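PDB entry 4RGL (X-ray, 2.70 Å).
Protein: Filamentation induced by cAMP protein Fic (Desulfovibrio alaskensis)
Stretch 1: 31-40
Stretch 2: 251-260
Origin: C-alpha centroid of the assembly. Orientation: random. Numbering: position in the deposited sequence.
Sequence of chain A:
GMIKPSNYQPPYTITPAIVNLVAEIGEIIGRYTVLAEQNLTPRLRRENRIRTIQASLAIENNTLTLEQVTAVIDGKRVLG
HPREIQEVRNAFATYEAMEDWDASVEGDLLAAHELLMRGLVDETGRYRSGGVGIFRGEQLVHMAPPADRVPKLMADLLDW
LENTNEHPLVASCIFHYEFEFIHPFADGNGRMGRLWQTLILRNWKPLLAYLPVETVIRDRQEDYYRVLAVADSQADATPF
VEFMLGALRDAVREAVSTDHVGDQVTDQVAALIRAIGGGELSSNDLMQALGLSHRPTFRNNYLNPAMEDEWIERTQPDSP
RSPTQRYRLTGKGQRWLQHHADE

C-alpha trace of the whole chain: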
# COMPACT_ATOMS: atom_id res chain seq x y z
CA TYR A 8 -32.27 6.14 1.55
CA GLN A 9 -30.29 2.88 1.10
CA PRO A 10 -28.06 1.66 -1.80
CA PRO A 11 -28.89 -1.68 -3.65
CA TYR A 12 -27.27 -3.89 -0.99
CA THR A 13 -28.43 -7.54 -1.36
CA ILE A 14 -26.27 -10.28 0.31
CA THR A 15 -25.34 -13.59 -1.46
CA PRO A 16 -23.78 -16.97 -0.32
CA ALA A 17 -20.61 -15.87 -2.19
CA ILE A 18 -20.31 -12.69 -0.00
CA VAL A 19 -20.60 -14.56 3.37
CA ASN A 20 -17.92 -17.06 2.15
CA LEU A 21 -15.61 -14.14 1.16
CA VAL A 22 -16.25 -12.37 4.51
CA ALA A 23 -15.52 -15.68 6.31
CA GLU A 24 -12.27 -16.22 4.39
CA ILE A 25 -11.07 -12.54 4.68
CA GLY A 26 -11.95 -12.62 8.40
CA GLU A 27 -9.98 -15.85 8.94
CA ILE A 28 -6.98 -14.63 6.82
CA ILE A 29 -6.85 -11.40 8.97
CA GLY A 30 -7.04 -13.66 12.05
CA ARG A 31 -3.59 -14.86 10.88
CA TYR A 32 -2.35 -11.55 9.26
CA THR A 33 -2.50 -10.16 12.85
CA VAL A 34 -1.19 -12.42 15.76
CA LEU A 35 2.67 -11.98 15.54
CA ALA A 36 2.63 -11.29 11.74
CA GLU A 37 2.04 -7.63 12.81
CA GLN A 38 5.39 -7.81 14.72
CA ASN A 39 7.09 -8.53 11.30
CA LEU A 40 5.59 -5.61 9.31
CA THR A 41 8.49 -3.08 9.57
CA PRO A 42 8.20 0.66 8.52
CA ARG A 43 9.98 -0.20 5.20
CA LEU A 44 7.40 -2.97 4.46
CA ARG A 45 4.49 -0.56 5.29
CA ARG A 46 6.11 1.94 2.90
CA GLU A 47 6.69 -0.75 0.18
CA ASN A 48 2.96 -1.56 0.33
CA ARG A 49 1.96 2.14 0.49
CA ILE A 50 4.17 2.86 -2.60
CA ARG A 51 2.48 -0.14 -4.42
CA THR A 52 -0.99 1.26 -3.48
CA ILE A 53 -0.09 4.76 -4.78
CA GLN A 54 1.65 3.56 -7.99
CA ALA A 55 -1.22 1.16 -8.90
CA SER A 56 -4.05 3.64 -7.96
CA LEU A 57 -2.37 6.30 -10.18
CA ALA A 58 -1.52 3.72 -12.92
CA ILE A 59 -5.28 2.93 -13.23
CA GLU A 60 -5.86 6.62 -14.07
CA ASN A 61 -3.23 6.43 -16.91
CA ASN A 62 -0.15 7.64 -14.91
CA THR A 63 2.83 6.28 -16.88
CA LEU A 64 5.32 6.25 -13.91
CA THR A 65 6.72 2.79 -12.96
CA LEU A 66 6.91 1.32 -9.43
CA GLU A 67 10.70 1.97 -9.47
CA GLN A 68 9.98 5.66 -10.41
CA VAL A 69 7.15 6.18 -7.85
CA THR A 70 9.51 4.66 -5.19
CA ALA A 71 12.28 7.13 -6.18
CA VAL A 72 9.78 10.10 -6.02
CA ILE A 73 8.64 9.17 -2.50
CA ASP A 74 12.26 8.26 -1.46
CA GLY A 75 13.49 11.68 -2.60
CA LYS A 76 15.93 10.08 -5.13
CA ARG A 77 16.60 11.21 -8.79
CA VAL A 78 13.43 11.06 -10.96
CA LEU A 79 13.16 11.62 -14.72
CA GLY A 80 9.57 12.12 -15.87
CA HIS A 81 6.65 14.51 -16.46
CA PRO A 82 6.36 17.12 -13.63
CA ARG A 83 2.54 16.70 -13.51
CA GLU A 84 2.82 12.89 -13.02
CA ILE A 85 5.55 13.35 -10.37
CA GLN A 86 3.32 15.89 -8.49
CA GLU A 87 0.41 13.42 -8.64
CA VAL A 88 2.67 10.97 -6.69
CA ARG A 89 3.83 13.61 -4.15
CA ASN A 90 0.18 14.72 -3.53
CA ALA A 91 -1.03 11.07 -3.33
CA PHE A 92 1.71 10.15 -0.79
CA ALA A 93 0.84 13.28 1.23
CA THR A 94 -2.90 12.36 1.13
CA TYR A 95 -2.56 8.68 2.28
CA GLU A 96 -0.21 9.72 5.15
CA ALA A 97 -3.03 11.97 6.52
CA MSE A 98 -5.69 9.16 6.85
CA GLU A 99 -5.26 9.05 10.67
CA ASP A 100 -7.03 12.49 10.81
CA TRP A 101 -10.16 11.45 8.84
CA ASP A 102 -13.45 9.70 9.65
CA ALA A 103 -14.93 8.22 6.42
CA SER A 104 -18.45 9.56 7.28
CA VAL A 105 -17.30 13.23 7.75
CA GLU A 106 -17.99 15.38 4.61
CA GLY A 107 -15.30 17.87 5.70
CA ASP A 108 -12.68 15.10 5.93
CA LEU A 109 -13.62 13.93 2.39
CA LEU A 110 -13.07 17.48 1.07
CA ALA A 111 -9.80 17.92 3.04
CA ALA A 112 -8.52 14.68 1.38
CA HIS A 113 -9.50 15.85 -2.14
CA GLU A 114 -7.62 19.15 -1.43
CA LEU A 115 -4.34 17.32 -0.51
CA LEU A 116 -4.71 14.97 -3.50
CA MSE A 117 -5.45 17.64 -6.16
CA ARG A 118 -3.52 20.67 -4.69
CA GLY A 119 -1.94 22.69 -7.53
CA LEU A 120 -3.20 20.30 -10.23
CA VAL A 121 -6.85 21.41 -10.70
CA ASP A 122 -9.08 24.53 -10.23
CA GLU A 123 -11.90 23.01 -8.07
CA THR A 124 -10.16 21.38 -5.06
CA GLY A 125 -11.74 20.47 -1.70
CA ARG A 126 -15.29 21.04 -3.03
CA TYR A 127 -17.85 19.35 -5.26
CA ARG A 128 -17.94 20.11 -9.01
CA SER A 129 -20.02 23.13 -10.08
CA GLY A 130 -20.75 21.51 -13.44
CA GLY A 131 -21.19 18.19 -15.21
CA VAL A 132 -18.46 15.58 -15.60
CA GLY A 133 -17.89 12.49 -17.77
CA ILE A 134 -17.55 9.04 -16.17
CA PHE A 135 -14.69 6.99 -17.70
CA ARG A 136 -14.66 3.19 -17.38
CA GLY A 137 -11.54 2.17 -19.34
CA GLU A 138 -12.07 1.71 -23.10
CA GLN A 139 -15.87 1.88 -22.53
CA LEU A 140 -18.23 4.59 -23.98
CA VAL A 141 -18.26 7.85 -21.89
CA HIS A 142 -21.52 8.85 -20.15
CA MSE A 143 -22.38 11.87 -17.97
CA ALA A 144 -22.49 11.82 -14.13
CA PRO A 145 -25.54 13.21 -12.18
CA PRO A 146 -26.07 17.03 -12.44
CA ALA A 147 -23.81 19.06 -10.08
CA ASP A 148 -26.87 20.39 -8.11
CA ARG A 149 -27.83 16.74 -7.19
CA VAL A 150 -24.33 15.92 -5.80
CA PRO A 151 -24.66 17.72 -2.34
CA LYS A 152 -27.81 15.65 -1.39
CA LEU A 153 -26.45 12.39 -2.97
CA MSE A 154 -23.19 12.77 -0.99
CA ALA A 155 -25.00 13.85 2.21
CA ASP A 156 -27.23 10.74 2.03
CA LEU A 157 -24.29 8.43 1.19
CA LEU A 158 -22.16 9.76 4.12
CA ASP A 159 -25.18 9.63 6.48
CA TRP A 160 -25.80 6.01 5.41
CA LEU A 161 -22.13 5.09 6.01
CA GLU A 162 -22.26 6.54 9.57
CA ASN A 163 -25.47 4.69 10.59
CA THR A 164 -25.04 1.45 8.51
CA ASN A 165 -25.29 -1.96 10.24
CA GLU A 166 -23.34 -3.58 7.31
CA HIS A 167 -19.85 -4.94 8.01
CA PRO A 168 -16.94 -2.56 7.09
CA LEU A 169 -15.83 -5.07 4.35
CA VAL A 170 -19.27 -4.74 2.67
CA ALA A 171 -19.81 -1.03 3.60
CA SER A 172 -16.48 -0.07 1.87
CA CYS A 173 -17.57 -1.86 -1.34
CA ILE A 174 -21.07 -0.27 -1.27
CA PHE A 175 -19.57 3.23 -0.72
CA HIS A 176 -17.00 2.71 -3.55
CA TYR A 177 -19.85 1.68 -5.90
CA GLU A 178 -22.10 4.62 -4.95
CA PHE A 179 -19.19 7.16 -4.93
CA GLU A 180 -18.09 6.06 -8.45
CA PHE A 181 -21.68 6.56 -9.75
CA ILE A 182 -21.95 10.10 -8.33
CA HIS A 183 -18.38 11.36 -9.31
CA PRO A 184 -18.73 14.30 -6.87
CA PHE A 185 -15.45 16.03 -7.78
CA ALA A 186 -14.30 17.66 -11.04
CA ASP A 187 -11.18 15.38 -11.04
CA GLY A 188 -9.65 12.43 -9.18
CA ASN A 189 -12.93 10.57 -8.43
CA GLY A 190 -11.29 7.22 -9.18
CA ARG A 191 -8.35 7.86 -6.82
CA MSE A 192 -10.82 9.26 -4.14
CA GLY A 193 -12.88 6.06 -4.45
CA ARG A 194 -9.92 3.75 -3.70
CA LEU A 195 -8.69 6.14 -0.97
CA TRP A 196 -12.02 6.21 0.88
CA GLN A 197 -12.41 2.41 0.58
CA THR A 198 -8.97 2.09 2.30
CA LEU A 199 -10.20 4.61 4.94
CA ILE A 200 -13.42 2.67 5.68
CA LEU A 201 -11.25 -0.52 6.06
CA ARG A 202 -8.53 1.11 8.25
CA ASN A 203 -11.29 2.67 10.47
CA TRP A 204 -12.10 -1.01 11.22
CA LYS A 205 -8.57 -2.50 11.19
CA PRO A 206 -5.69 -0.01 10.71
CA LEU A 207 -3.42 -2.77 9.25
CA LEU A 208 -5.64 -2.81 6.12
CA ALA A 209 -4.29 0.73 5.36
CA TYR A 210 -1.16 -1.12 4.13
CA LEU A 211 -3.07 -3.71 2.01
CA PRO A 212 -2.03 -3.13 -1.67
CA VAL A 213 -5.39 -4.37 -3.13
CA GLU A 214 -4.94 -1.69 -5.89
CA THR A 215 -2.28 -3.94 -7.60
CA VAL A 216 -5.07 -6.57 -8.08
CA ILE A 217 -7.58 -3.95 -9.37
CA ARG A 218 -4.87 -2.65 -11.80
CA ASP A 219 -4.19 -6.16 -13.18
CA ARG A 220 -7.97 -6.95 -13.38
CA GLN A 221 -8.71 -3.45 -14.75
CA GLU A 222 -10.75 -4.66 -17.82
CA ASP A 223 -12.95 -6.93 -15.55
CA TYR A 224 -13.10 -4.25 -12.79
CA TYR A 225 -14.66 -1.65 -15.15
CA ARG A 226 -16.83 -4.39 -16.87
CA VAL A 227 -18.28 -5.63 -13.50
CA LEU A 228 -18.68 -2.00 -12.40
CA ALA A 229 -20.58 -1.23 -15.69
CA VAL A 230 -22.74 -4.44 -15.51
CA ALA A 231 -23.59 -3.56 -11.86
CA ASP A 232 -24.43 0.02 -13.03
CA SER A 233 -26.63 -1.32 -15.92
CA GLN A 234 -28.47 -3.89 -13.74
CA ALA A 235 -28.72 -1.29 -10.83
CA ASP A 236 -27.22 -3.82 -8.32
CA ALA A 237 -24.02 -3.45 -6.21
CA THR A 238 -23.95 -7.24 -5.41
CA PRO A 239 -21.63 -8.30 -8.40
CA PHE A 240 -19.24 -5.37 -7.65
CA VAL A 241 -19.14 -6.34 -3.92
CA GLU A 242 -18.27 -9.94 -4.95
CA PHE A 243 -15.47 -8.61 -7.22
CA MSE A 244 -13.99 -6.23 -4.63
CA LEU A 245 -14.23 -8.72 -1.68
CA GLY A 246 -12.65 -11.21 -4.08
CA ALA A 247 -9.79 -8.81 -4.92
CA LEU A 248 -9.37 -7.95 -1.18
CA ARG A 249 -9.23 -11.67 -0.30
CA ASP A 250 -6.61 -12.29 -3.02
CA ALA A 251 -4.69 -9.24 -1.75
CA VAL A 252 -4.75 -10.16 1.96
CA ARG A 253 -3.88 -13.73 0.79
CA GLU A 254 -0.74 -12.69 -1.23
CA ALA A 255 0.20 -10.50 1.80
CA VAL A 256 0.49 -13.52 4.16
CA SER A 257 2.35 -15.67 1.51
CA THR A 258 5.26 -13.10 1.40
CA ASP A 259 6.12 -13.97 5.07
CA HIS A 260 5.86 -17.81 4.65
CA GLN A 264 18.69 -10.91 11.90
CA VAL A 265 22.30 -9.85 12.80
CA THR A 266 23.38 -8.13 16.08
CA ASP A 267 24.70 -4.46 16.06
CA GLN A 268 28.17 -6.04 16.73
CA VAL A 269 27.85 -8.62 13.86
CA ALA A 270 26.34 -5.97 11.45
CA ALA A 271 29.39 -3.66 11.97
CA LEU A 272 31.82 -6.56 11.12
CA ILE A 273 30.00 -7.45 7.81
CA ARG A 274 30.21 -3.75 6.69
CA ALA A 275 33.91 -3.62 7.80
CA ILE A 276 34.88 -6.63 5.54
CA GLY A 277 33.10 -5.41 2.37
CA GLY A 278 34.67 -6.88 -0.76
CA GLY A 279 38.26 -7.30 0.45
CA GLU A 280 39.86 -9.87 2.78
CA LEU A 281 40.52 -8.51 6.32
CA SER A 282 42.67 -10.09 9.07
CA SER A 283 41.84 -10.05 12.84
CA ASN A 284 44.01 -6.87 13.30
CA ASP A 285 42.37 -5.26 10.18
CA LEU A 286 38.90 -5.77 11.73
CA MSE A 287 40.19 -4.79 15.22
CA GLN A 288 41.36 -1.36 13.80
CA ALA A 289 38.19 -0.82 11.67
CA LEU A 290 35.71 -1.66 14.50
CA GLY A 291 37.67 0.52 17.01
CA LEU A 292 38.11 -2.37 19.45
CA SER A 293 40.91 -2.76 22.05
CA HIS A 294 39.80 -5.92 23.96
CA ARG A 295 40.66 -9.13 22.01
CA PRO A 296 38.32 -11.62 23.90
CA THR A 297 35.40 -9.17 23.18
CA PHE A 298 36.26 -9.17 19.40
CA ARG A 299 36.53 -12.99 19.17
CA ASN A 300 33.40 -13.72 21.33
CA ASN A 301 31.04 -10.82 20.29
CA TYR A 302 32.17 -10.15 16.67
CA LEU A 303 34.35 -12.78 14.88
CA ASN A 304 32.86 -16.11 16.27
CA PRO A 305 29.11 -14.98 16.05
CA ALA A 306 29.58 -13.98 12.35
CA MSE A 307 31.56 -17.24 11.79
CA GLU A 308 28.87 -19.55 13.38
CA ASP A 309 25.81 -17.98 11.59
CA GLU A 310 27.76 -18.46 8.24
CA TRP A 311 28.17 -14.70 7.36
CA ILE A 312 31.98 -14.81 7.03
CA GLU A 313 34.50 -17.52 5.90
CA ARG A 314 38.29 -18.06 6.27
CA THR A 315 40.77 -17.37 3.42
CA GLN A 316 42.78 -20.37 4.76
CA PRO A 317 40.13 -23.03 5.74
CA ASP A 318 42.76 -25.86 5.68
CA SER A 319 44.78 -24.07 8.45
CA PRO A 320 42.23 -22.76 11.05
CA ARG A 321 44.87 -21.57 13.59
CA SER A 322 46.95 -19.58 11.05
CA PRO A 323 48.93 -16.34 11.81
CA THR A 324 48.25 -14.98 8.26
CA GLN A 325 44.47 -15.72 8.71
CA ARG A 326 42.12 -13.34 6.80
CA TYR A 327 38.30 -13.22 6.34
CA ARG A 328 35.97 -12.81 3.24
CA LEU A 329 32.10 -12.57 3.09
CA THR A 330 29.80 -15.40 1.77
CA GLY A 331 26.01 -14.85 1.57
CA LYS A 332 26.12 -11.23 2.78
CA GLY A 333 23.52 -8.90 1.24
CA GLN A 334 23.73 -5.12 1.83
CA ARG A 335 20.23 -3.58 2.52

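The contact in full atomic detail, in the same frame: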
# COMPACT_ATOMS: atom_id res chain seq x y z
N ARG A 31 -5.00 -14.47 10.97
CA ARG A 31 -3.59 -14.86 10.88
C ARG A 31 -2.70 -13.63 10.64
O ARG A 31 -1.71 -13.44 11.35
CB ARG A 31 -3.40 -15.88 9.75
CG ARG A 31 -3.43 -17.33 10.21
CD ARG A 31 -3.25 -18.27 9.03
NE ARG A 31 -2.84 -19.61 9.46
CZ ARG A 31 -1.58 -20.03 9.47
NH1 ARG A 31 -0.60 -19.24 9.05
NH2 ARG A 31 -1.29 -21.26 9.87
N TYR A 32 -3.08 -12.78 9.65
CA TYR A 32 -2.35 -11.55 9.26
C TYR A 32 -2.00 -10.69 10.50
O TYR A 32 -1.06 -9.90 10.46
CB TYR A 32 -3.19 -10.72 8.25
CG TYR A 32 -2.47 -9.54 7.64
CD1 TYR A 32 -1.46 -9.72 6.69
CD2 TYR A 32 -2.92 -8.24 7.85
CE1 TYR A 32 -0.84 -8.64 6.06
CE2 TYR A 32 -2.33 -7.15 7.20
CZ TYR A 32 -1.29 -7.35 6.31
OH TYR A 32 -0.69 -6.29 5.69
N THR A 33 -2.77 -10.86 11.60
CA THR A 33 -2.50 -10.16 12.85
C THR A 33 -1.52 -11.00 13.71
O THR A 33 -0.36 -11.17 13.32
CB THR A 33 -3.82 -9.85 13.60
OG1 THR A 33 -4.57 -11.06 13.73
CG2 THR A 33 -4.67 -8.79 12.88
N VAL A 34 -2.00 -11.58 14.85
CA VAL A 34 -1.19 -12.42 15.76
C VAL A 34 0.24 -11.79 15.95
O VAL A 34 0.36 -10.69 16.49
CB VAL A 34 -1.09 -13.90 15.26
CG1 VAL A 34 -0.50 -14.80 16.34
CG2 VAL A 34 -2.46 -14.41 14.82
N LEU A 35 1.30 -12.48 15.46
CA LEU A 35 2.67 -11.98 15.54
C LEU A 35 3.17 -11.56 14.16
O LEU A 35 4.28 -11.03 14.04
CB LEU A 35 3.62 -13.06 16.15
CG LEU A 35 4.03 -12.86 17.64
CD1 LEU A 35 4.97 -11.67 17.80
CD2 LEU A 35 2.81 -12.72 18.56
N ALA A 36 2.32 -11.73 13.11
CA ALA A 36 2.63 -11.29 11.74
C ALA A 36 2.62 -9.75 11.65
O ALA A 36 3.17 -9.18 10.71
CB ALA A 36 1.64 -11.89 10.75
N GLU A 37 2.01 -9.09 12.67
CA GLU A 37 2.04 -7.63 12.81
C GLU A 37 3.38 -7.18 13.37
O GLU A 37 3.83 -6.07 13.09
CB GLU A 37 0.89 -7.15 13.71
N GLN A 38 4.05 -8.08 14.16
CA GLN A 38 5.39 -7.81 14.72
C GLN A 38 6.51 -8.17 13.69
O GLN A 38 7.68 -8.32 14.07
CB GLN A 38 5.58 -8.59 16.03
N ASN A 39 6.14 -8.30 12.40
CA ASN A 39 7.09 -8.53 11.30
C ASN A 39 7.02 -7.38 10.32
O ASN A 39 8.01 -7.07 9.66
CB ASN A 39 6.79 -9.86 10.59
CG ASN A 39 6.86 -11.08 11.50
OD1 ASN A 39 7.48 -11.06 12.57
ND2 ASN A 39 6.27 -12.18 11.05
N LEU A 40 5.83 -6.74 10.22
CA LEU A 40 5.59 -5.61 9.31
C LEU A 40 6.38 -4.37 9.77
O LEU A 40 5.91 -3.62 10.63
CB LEU A 40 4.07 -5.30 9.25
CG LEU A 40 3.60 -4.36 8.13
CD1 LEU A 40 3.80 -4.99 6.76
CD2 LEU A 40 2.14 -3.99 8.31
N ALA A 251 -5.72 -10.16 -2.21
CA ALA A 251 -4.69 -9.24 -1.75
C ALA A 251 -4.20 -9.63 -0.36
O ALA A 251 -3.00 -9.82 -0.17
CB ALA A 251 -5.22 -7.81 -1.75
N VAL A 252 -5.13 -9.80 0.59
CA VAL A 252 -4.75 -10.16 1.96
C VAL A 252 -4.14 -11.60 1.97
O VAL A 252 -3.35 -11.93 2.85
CB VAL A 252 -5.94 -10.02 2.95
CG1 VAL A 252 -6.99 -11.10 2.71
CG2 VAL A 252 -5.46 -10.03 4.39
N ARG A 253 -4.42 -12.39 0.92
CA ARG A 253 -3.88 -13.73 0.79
C ARG A 253 -2.41 -13.68 0.29
O ARG A 253 -1.56 -14.33 0.87
CB ARG A 253 -4.75 -14.58 -0.15
CG ARG A 253 -4.42 -16.07 -0.13
CD ARG A 253 -5.63 -16.90 -0.54
NE ARG A 253 -6.19 -16.48 -1.82
CZ ARG A 253 -7.32 -16.96 -2.33
NH1 ARG A 253 -8.02 -17.88 -1.67
NH2 ARG A 253 -7.77 -16.52 -3.50
N GLU A 254 -2.12 -12.82 -0.73
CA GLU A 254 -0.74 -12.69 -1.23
C GLU A 254 0.13 -11.89 -0.23
O GLU A 254 1.35 -11.90 -0.34
CB GLU A 254 -0.69 -12.03 -2.65
CG GLU A 254 -1.01 -10.54 -2.67
CD GLU A 254 -0.45 -9.79 -3.88
OE1 GLU A 254 0.75 -9.99 -4.20
OE2 GLU A 254 -1.16 -8.89 -4.39
N ALA A 255 -0.51 -11.25 0.76
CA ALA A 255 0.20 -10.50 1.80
C ALA A 255 0.77 -11.44 2.86
O ALA A 255 1.83 -11.17 3.42
CB ALA A 255 -0.73 -9.49 2.44
N VAL A 256 0.06 -12.55 3.15
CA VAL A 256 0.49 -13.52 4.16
C VAL A 256 1.53 -14.51 3.54
O VAL A 256 2.40 -15.01 4.26
CB VAL A 256 -0.73 -14.28 4.76
CG1 VAL A 256 -0.28 -15.30 5.81
CG2 VAL A 256 -1.73 -13.31 5.37
N SER A 257 1.45 -14.74 2.21
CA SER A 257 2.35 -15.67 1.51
C SER A 257 3.79 -15.10 1.42
O SER A 257 4.74 -15.88 1.28
CB SER A 257 1.83 -15.97 0.11
OG SER A 257 1.84 -14.81 -0.71
N THR A 258 3.94 -13.75 1.47
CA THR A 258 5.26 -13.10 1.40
C THR A 258 6.11 -13.43 2.65
O THR A 258 7.33 -13.55 2.56
CB THR A 258 5.11 -11.57 1.23
OG1 THR A 258 4.29 -11.06 2.28
CG2 THR A 258 4.51 -11.19 -0.13
N ASP A 259 5.44 -13.60 3.82
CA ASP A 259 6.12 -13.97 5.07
C ASP A 259 6.55 -15.46 5.03
O ASP A 259 7.73 -15.77 5.24
CB ASP A 259 5.21 -13.70 6.30
CG ASP A 259 4.85 -12.23 6.49
OD1 ASP A 259 4.53 -11.56 5.48
OD2 ASP A 259 4.78 -11.79 7.66
N HIS A 260 5.58 -16.37 4.74
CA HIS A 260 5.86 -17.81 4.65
C HIS A 260 5.22 -18.41 3.40
O HIS A 260 5.84 -18.44 2.34
CB HIS A 260 5.35 -18.53 5.91

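The contact centres on the ring of Tyr 32, which carries the largest buried area of any residue here and meets three apolar side chains of the helix in the second stretch. Its CA-to-CB bond runs sideways to that helix, but with chi1 in the t rotamer the ring swings over to reach it. Ring atom CE1 of Tyr 32 lies 3.7 Å from CB of Ala 255, and CD1 of Tyr 32 lies 3.8 Å from CG2 of Val 256; both are van der Waals distances. CG2 of Val 252, one helical turn before Val 256, sits a looser 4.4 Å from CG of Tyr 32. All three groups approach the ring obliquely. The methyl of Ala 255 points toward the first stretch and makes the closest approach to the ring, while the t rotamer of Val 256 places CG2 beside the ring. The backbones come nearest at this point, CA of Tyr 32 lying 6.2 Å from CA of Val 256.

After Tyr 32 the first stretch leaves helical geometry at Thr 33, and Thr 33 to Leu 35 make no contact with the second stretch. The chain turns back at Ala 36, whose N donates a weak hydrogen bond to O of Thr 33 (2.7 Å). Here the backbones are wider apart, with CA of Ala 36 8.0 Å from CA of Asp 259. The Asp 259 side chain, in the m rotamer, helps fill this gap: its OD2 lies 4.4 Å from CB of Ala 36, and the side chain of Asn 39 also approaches its carboxylate. No hydrogen bond crosses between the stretches, and most of the 266 Å² buried in all lies in the apolar packing around Tyr 32.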